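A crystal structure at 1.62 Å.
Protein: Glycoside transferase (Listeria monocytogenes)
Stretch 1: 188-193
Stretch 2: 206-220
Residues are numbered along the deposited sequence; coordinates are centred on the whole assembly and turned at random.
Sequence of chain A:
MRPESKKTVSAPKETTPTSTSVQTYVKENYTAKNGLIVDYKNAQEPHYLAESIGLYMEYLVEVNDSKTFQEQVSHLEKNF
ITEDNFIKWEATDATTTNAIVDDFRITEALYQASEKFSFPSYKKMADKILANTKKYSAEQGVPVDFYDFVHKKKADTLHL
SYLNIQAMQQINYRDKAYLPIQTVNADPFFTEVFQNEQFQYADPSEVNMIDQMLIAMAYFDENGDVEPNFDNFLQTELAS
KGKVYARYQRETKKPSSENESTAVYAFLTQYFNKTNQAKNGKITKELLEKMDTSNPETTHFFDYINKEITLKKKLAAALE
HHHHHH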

# COMPACT_ATOMS: atom_id res chain seq x y z
N PRO A 188 16.42 -4.42 15.81
CA PRO A 188 14.96 -4.52 15.93
C PRO A 188 14.22 -4.22 14.63
O PRO A 188 12.99 -4.26 14.63
N PHE A 189 14.95 -3.93 13.55
CA PHE A 189 14.35 -3.64 12.26
C PHE A 189 14.46 -4.84 11.34
O PHE A 189 15.41 -5.62 11.41
N PHE A 190 13.47 -4.97 10.46
CA PHE A 190 13.47 -6.05 9.48
C PHE A 190 14.52 -5.81 8.41
O PHE A 190 14.70 -4.68 7.95
N THR A 191 15.18 -6.89 7.99
CA THR A 191 15.90 -6.89 6.72
C THR A 191 14.89 -6.80 5.60
O THR A 191 14.04 -7.69 5.46
N GLU A 192 14.96 -5.75 4.79
CA GLU A 192 13.88 -5.48 3.85
C GLU A 192 13.97 -6.29 2.57
O GLU A 192 12.96 -6.41 1.87
N VAL A 193 15.13 -6.84 2.23
CA VAL A 193 15.37 -7.37 0.89
C VAL A 193 15.69 -8.85 0.97
O VAL A 193 16.55 -9.28 1.75
N GLU A 206 20.18 3.37 7.16
CA GLU A 206 18.88 3.93 7.51
C GLU A 206 17.76 2.95 7.17
O GLU A 206 17.84 2.23 6.17
N VAL A 207 16.71 2.95 7.99
CA VAL A 207 15.47 2.26 7.66
C VAL A 207 14.37 3.30 7.46
O VAL A 207 14.34 4.33 8.15
N ASN A 208 13.47 3.01 6.53
CA ASN A 208 12.28 3.82 6.29
C ASN A 208 11.10 3.14 6.99
O ASN A 208 10.79 1.99 6.68
N MET A 209 10.47 3.84 7.93
CA MET A 209 9.46 3.18 8.75
C MET A 209 8.16 2.90 7.99
O MET A 209 7.37 2.07 8.46
N ILE A 210 7.91 3.55 6.85
CA ILE A 210 6.81 3.10 5.99
C ILE A 210 7.05 1.66 5.57
O ILE A 210 6.17 0.80 5.70
N ASP A 211 8.24 1.38 5.05
CA ASP A 211 8.54 0.03 4.60
C ASP A 211 8.56 -0.94 5.78
O ASP A 211 8.02 -2.05 5.68
N GLN A 212 9.13 -0.52 6.91
CA GLN A 212 9.15 -1.38 8.08
C GLN A 212 7.73 -1.72 8.55
O GLN A 212 7.46 -2.87 8.92
N MET A 213 6.81 -0.74 8.54
CA MET A 213 5.46 -1.03 9.00
C MET A 213 4.77 -1.99 8.04
O MET A 213 4.02 -2.88 8.47
N LEU A 214 5.00 -1.84 6.74
CA LEU A 214 4.37 -2.76 5.79
C LEU A 214 4.88 -4.18 5.99
O LEU A 214 4.10 -5.14 5.91
N ILE A 215 6.18 -4.35 6.27
CA ILE A 215 6.71 -5.68 6.54
C ILE A 215 6.10 -6.25 7.81
O ILE A 215 5.72 -7.42 7.87
N ALA A 216 5.99 -5.42 8.85
CA ALA A 216 5.44 -5.90 10.11
C ALA A 216 4.01 -6.37 9.94
O ALA A 216 3.60 -7.36 10.55
N MET A 217 3.22 -5.65 9.14
CA MET A 217 1.85 -6.07 8.91
C MET A 217 1.78 -7.36 8.10
O MET A 217 0.97 -8.24 8.40
N ALA A 218 2.63 -7.50 7.08
CA ALA A 218 2.67 -8.76 6.34
C ALA A 218 3.13 -9.90 7.23
O ALA A 218 2.63 -11.03 7.11
N TYR A 219 4.09 -9.63 8.10
CA TYR A 219 4.55 -10.64 9.05
C TYR A 219 3.40 -11.16 9.89
O TYR A 219 3.22 -12.37 10.05
N PHE A 220 2.63 -10.25 10.48
CA PHE A 220 1.50 -10.67 11.30
C PHE A 220 0.45 -11.39 10.46
O PHE A 220 -0.11 -12.41 10.89

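An irregular segment lies along a strand end and the helix that follows it, held by two phenylalanines packed on aliphatic side chains and by one glutamine that binds the segment's backbone. The two stretches bury 516 Å² between them.

Gln212 is the polar centre. Its CA-to-CB bond points sideways, but the m, m rotamer with chi3 at -40° brings the amide to the segment. There it pairs with both backbone groups of Phe190. Phe190 N donates to Gln212 OE1 at 2.8 Å, and Gln212 NE2 donates to Phe190 O at 3.0 Å. Gln212 NE2 also makes a weak hydrogen bond to Glu192 OE2, at 3.0 Å.

Phe190 points toward the helix in the m rotamer and has the largest covered area, 118 Å². Ile215 also points in and sets its CG2 over one face of the Phe190 ring, 3.6 Å from the ring centroid. Phe190 CE2 lies 3.8 Å from Ala216 CB. The Tyr219 ring, from a t rotamer, meets the Phe190 ring obliquely, with planes at 48°.

Phe189, also m, points toward the strand and helix start. Val207, m as well, places CG2 over one face of the Phe189 ring, 3.8 Å from its centroid. Met209 is m at all three chi angles, and its SD reaches within 4.1 Å of Phe189 CE1.

Glu192 starts sideways, but its end comes nearer. Its CG lies 3.8 Å from Ile215 CD1. Two waters extend its carboxylate to the strand. Water 2 donates to Glu192 OE2 at 2.7 Å and accepts from Asn208 N at 2.9 Å. Water 1 lies 2.9 Å from both Glu192 OE2 and Glu206 O. The CA-to-CB bond of Asn208 points away from the segment, and its side chain caps the helix, with OD1 accepting from Ile210 N at 3.0 Å. Thr191 and Val193 also point away.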

# COMPACT_ATOMS: atom_id res chain seq x y z
CB PRO A 188 14.64 -3.47 17.00
CG PRO A 188 15.63 -2.39 16.69
CD PRO A 188 16.89 -3.07 16.18
CB PHE A 189 15.02 -2.43 11.61
CG PHE A 189 15.06 -1.22 12.49
CD1 PHE A 189 13.90 -0.50 12.75
CD2 PHE A 189 16.26 -0.80 13.05
CE1 PHE A 189 13.93 0.62 13.57
CE2 PHE A 189 16.30 0.33 13.86
CZ PHE A 189 15.13 1.04 14.12
CB PHE A 190 12.11 -6.15 8.80
CG PHE A 190 10.99 -6.60 9.68
CD1 PHE A 190 10.75 -7.94 9.88
CD2 PHE A 190 10.14 -5.67 10.28
CE1 PHE A 190 9.70 -8.36 10.68
CE2 PHE A 190 9.08 -6.08 11.08
CZ PHE A 190 8.86 -7.41 11.27
CB THR A 191 16.72 -8.16 6.56
OG1 THR A 191 15.87 -9.28 6.85
CG2 THR A 191 17.92 -8.17 7.47
CB GLU A 192 13.86 -4.00 3.47
CG GLU A 192 13.66 -3.07 4.65
CD GLU A 192 14.96 -2.50 5.20
OE1 GLU A 192 16.01 -3.16 5.06
OE2 GLU A 192 14.92 -1.39 5.77
CB VAL A 193 16.51 -6.61 0.19
CG1 VAL A 193 16.72 -7.18 -1.21
CG2 VAL A 193 16.21 -5.13 0.10
CB GLU A 206 18.65 5.24 6.76
CG GLU A 206 17.40 5.99 7.16
CD GLU A 206 17.27 7.29 6.39
OE1 GLU A 206 17.06 7.24 5.15
OE2 GLU A 206 17.37 8.36 7.02
CB VAL A 207 15.04 1.23 8.72
CG1 VAL A 207 16.07 0.10 8.80
CG2 VAL A 207 14.85 1.89 10.07
CB ASN A 208 12.04 3.95 4.79
CG ASN A 208 10.92 4.89 4.45
OD1 ASN A 208 9.86 4.86 5.06
ND2 ASN A 208 11.14 5.74 3.45
CB MET A 209 9.17 4.01 10.01
CG MET A 209 10.34 3.99 11.00
SD MET A 209 10.71 2.33 11.65
CE MET A 209 9.37 2.17 12.82
CB ILE A 210 6.67 4.01 4.75
CG1 ILE A 210 6.27 5.42 5.17
CG2 ILE A 210 5.64 3.40 3.78
CD1 ILE A 210 6.15 6.37 3.97
CB ASP A 211 9.86 0.01 3.84
CG ASP A 211 9.87 1.03 2.70
OD1 ASP A 211 8.78 1.29 2.15
OD2 ASP A 211 10.95 1.54 2.37
CB GLN A 212 9.94 -0.73 9.21
CG GLN A 212 11.45 -0.59 8.93
CD GLN A 212 12.19 -1.92 9.03
OE1 GLN A 212 11.91 -2.71 9.92
NE2 GLN A 212 13.14 -2.16 8.12
CB MET A 213 4.62 0.25 9.12
CG MET A 213 4.95 1.13 10.32
SD MET A 213 5.02 0.27 11.90
CE MET A 213 3.43 -0.59 11.89
CB LEU A 214 4.61 -2.28 4.36
CG LEU A 214 3.80 -1.02 4.01
CD1 LEU A 214 4.29 -0.44 2.70
CD2 LEU A 214 2.31 -1.35 3.95
CB ILE A 215 8.25 -5.65 6.65
CG1 ILE A 215 8.85 -5.15 5.34
CG2 ILE A 215 8.81 -7.05 7.03
CD1 ILE A 215 10.29 -4.74 5.46
CB ALA A 216 5.49 -4.79 11.16
CB MET A 217 1.06 -4.95 8.25
CG MET A 217 0.60 -3.96 9.30
SD MET A 217 -0.52 -2.70 8.72
CE MET A 217 0.60 -1.89 7.67
CB ALA A 218 3.60 -8.62 5.13
CB TYR A 219 5.64 -10.05 9.93
CG TYR A 219 6.35 -11.06 10.77
CD1 TYR A 219 5.84 -11.44 12.01
CD2 TYR A 219 7.54 -11.63 10.35
CE1 TYR A 219 6.51 -12.35 12.80
CE2 TYR A 219 8.21 -12.55 11.11
CZ TYR A 219 7.68 -12.91 12.34
OH TYR A 219 8.37 -13.82 13.09
CB PHE A 220 0.86 -9.46 11.98
CG PHE A 220 -0.30 -9.83 12.85
CD1 PHE A 220 -1.60 -9.58 12.43
CD2 PHE A 220 -0.10 -10.43 14.08
CE1 PHE A 220 -2.68 -9.93 13.23
CE2 PHE A 220 -1.18 -10.77 14.88
CZ PHE A 220 -2.47 -10.52 14.46
O HOH W 1 17.68 -0.57 5.52
O HOH W 2 13.92 0.85 4.70